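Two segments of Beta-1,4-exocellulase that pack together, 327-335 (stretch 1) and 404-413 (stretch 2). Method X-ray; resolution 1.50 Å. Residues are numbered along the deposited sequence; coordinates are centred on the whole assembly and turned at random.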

# COMPACT_ATOMS: atom_id res chain seq x y z
N CYS A 327 -11.69 0.69 -1.64
CA CYS A 327 -12.03 -0.52 -2.42
C CYS A 327 -12.48 -0.21 -3.84
O CYS A 327 -13.49 0.47 -4.05
CB CYS A 327 -13.08 -1.41 -1.72
SG CYS A 327 -13.26 -2.97 -2.59
N ASN A 328 -11.75 -0.80 -4.80
CA ASN A 328 -12.06 -0.71 -6.23
C ASN A 328 -12.63 0.65 -6.67
O ASN A 328 -13.76 0.75 -7.16
CB ASN A 328 -13.04 -1.84 -6.63
CG ASN A 328 -12.46 -3.24 -6.41
OD1 ASN A 328 -11.28 -3.47 -6.65
ND2 ASN A 328 -13.29 -4.17 -5.94
N GLN A 329 -11.84 1.70 -6.46
CA GLN A 329 -12.36 3.07 -6.53
C GLN A 329 -12.75 3.54 -7.93
O GLN A 329 -11.93 3.54 -8.86
CB GLN A 329 -11.39 4.03 -5.83
CG GLN A 329 -11.46 3.93 -4.31
CD GLN A 329 -12.83 4.33 -3.80
OE1 GLN A 329 -13.20 5.51 -3.85
NE2 GLN A 329 -13.60 3.35 -3.30
N ALA A 330 -14.02 3.94 -8.07
CA ALA A 330 -14.59 4.37 -9.36
C ALA A 330 -13.79 5.48 -10.03
O ALA A 330 -13.48 6.49 -9.40
CB ALA A 330 -16.05 4.80 -9.18
N GLY A 331 -13.47 5.28 -11.31
CA GLY A 331 -12.80 6.32 -12.08
C GLY A 331 -11.30 6.41 -11.92
O GLY A 331 -10.67 7.24 -12.56
N ALA A 332 -10.72 5.55 -11.09
CA ALA A 332 -9.28 5.61 -10.86
C ALA A 332 -8.52 5.31 -12.16
O ALA A 332 -9.04 4.68 -13.09
CB ALA A 332 -8.87 4.66 -9.75
N GLY A 333 -7.28 5.78 -12.24
CA GLY A 333 -6.44 5.44 -13.38
C GLY A 333 -5.06 4.96 -12.99
O GLY A 333 -4.57 5.31 -11.92
N LEU A 334 -4.43 4.19 -13.87
CA LEU A 334 -3.03 3.79 -13.66
C LEU A 334 -2.19 5.02 -13.39
O LEU A 334 -2.36 6.05 -14.03
CB LEU A 334 -2.47 3.07 -14.88
CG LEU A 334 -3.07 1.71 -15.22
CD1 LEU A 334 -2.60 1.19 -16.57
CD2 LEU A 334 -2.74 0.70 -14.14
N GLY A 335 -1.28 4.91 -12.43
CA GLY A 335 -0.38 6.01 -12.11
C GLY A 335 0.92 5.99 -12.88
O GLY A 335 1.09 5.21 -13.83
N TRP A 404 -9.26 -11.45 -11.24
CA TRP A 404 -9.20 -10.48 -12.32
C TRP A 404 -10.47 -9.68 -12.47
O TRP A 404 -11.57 -10.25 -12.49
CB TRP A 404 -8.85 -11.17 -13.63
CG TRP A 404 -8.40 -10.15 -14.63
CD1 TRP A 404 -9.09 -9.70 -15.75
CD2 TRP A 404 -7.17 -9.36 -14.59
NE1 TRP A 404 -8.37 -8.73 -16.40
CE2 TRP A 404 -7.21 -8.48 -15.76
CE3 TRP A 404 -6.07 -9.30 -13.74
CZ2 TRP A 404 -6.18 -7.60 -16.05
CZ3 TRP A 404 -5.04 -8.41 -14.03
CH2 TRP A 404 -5.10 -7.58 -15.16
N PHE A 405 -10.35 -8.36 -12.56
CA PHE A 405 -11.50 -7.46 -12.64
C PHE A 405 -11.40 -6.65 -13.93
O PHE A 405 -10.75 -5.60 -13.95
CB PHE A 405 -11.51 -6.55 -11.40
CG PHE A 405 -12.79 -5.76 -11.18
CD1 PHE A 405 -13.92 -5.93 -11.97
CD2 PHE A 405 -12.84 -4.84 -10.14
CE1 PHE A 405 -15.07 -5.19 -11.73
CE2 PHE A 405 -13.98 -4.10 -9.89
CZ PHE A 405 -15.11 -4.27 -10.69
N SER A 406 -12.01 -7.16 -15.00
CA SER A 406 -11.79 -6.63 -16.35
C SER A 406 -12.35 -5.21 -16.55
O SER A 406 -11.66 -4.32 -17.06
CB SER A 406 -12.34 -7.58 -17.42
OG SER A 406 -11.92 -7.17 -18.71
N ALA A 407 -13.60 -5.01 -16.15
CA ALA A 407 -14.17 -3.67 -16.14
C ALA A 407 -13.23 -2.65 -15.46
O ALA A 407 -12.98 -1.57 -16.01
CB ALA A 407 -15.56 -3.67 -15.50
N GLN A 408 -12.67 -3.00 -14.30
CA GLN A 408 -11.75 -2.12 -13.61
C GLN A 408 -10.42 -1.93 -14.35
O GLN A 408 -9.88 -0.83 -14.36
CB GLN A 408 -11.48 -2.62 -12.19
CG GLN A 408 -10.83 -1.59 -11.26
CD GLN A 408 -10.15 -2.22 -10.06
OE1 GLN A 408 -9.68 -3.35 -10.12
NE2 GLN A 408 -10.09 -1.47 -8.97
N PHE A 409 -9.90 -3.00 -14.94
CA PHE A 409 -8.65 -2.85 -15.70
C PHE A 409 -8.81 -1.93 -16.91
O PHE A 409 -7.99 -1.04 -17.14
CB PHE A 409 -8.04 -4.19 -16.10
CG PHE A 409 -6.73 -4.06 -16.83
CD1 PHE A 409 -5.51 -4.03 -16.13
CD2 PHE A 409 -6.70 -3.96 -18.22
CE1 PHE A 409 -4.31 -3.90 -16.81
CE2 PHE A 409 -5.50 -3.82 -18.90
CZ PHE A 409 -4.31 -3.80 -18.19
N ARG A 410 -9.86 -2.14 -17.70
CA ARG A 410 -10.15 -1.25 -18.83
C ARG A 410 -10.27 0.22 -18.42
O ARG A 410 -9.76 1.11 -19.12
CB ARG A 410 -11.41 -1.70 -19.58
CG ARG A 410 -11.24 -3.00 -20.32
CD ARG A 410 -12.58 -3.62 -20.68
NE ARG A 410 -13.35 -2.85 -21.65
CZ ARG A 410 -14.68 -2.77 -21.65
NH1 ARG A 410 -15.40 -3.39 -20.72
NH2 ARG A 410 -15.31 -2.06 -22.58
N GLU A 411 -10.96 0.49 -17.32
CA GLU A 411 -11.09 1.84 -16.78
C GLU A 411 -9.76 2.39 -16.30
O GLU A 411 -9.38 3.53 -16.64
CB GLU A 411 -12.10 1.89 -15.64
CG GLU A 411 -12.35 3.31 -15.16
CD GLU A 411 -13.48 3.41 -14.16
OE1 GLU A 411 -13.33 2.95 -13.01
OE2 GLU A 411 -14.51 4.00 -14.54
N LEU A 412 -9.04 1.60 -15.51
CA LEU A 412 -7.71 2.00 -15.04
C LEU A 412 -6.82 2.33 -16.22
O LEU A 412 -6.11 3.32 -16.17
CB LEU A 412 -7.05 0.92 -14.18
CG LEU A 412 -7.62 0.68 -12.77
CD1 LEU A 412 -7.11 -0.62 -12.16
CD2 LEU A 412 -7.39 1.84 -11.81
N LEU A 413 -6.90 1.49 -17.25
CA LEU A 413 -6.09 1.66 -18.44
C LEU A 413 -6.45 2.93 -19.21
O LEU A 413 -5.55 3.64 -19.63
CB LEU A 413 -6.22 0.43 -19.34
CG LEU A 413 -5.26 0.34 -20.53
CD1 LEU A 413 -3.87 -0.03 -20.05
CD2 LEU A 413 -5.75 -0.68 -21.53
O HOH W 1 -10.44 1.38 -9.57
O HOH W 2 -10.64 2.37 -12.27

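Residues 327–335 run as an irregular segment, without helix or strand, alongside a helix that begins at Ser 406 and continues beyond Leu 413, with Phe 405 at its N-cap position. The segment draws closer to the helix as it proceeds: the CA atoms of Asn 328 and Gln 408 lie 7.5 Å apart, those of Gly 331 and Glu 411 6.7 Å, and those of Gly 333 and Leu 412 4.0 Å. A type II turn from Gln 329 to Ala 332, closed by a hydrogen bond from Ala 332 N to Gln 329 O (3.2 Å), presents the amide of Gly 331 to the helix. The positive phi of Gly 331 (83°) suits glycine, since a CB here would be jammed against the preceding carbonyl oxygen.

At the close end, the backbones are joined by a hydrogen bond. Leu 334 N donates to Leu 412 O at 3.0 Å and a nearly linear 172°. Two CA-H...O contacts accompany this hydrogen bond, from Leu 412 CA to Ala 332 O (3.6 Å) and from Gly 333 CA to Leu 412 O (3.5 Å).

Among the side chains, Glu 411 makes the one direct hydrogen bond to the turn. Its CB points toward the segment and its chain is extended through chi1 and chi2 (both t), bringing OE1 to 2.9 Å from Gly 331 N, which donates to it. The carboxylate thus pairs with a backbone amide at the turn. A water donates both to Glu 411 OE1 (2.8 Å) and to Ala 332 O (2.9 Å), tying the same carboxylate to the next residue's carbonyl.

Gln 408, also extended (t, t), uses a second water: its NE2 donates to the water at 2.9 Å, and the water donates to Gln 329 O at 2.7 Å. The amide thereby reaches a carbonyl of the turn across the wider part of the gap. Nearby, the CA-to-CB bond of buried Asn 328 points toward the helix, and its CG lies at the edge of the Phe 405 ring, 3.9 Å from Phe 405 CE2.

Leucines supply much of the apolar contact. Leu 412 CD2 packs 3.8 Å from Ala 332 CB, where the small methyl accompanies a close backbone approach. Leu 334 starts sideways, but its end comes nearer the helix, placing CG 4.2 Å from Leu 412 CB and CD1 3.9 Å from Leu 413 CD1. Leu 412 and Leu 334 have the largest covered areas, 86 and 78 Å², within a total of 473 Å² buried between the stretches.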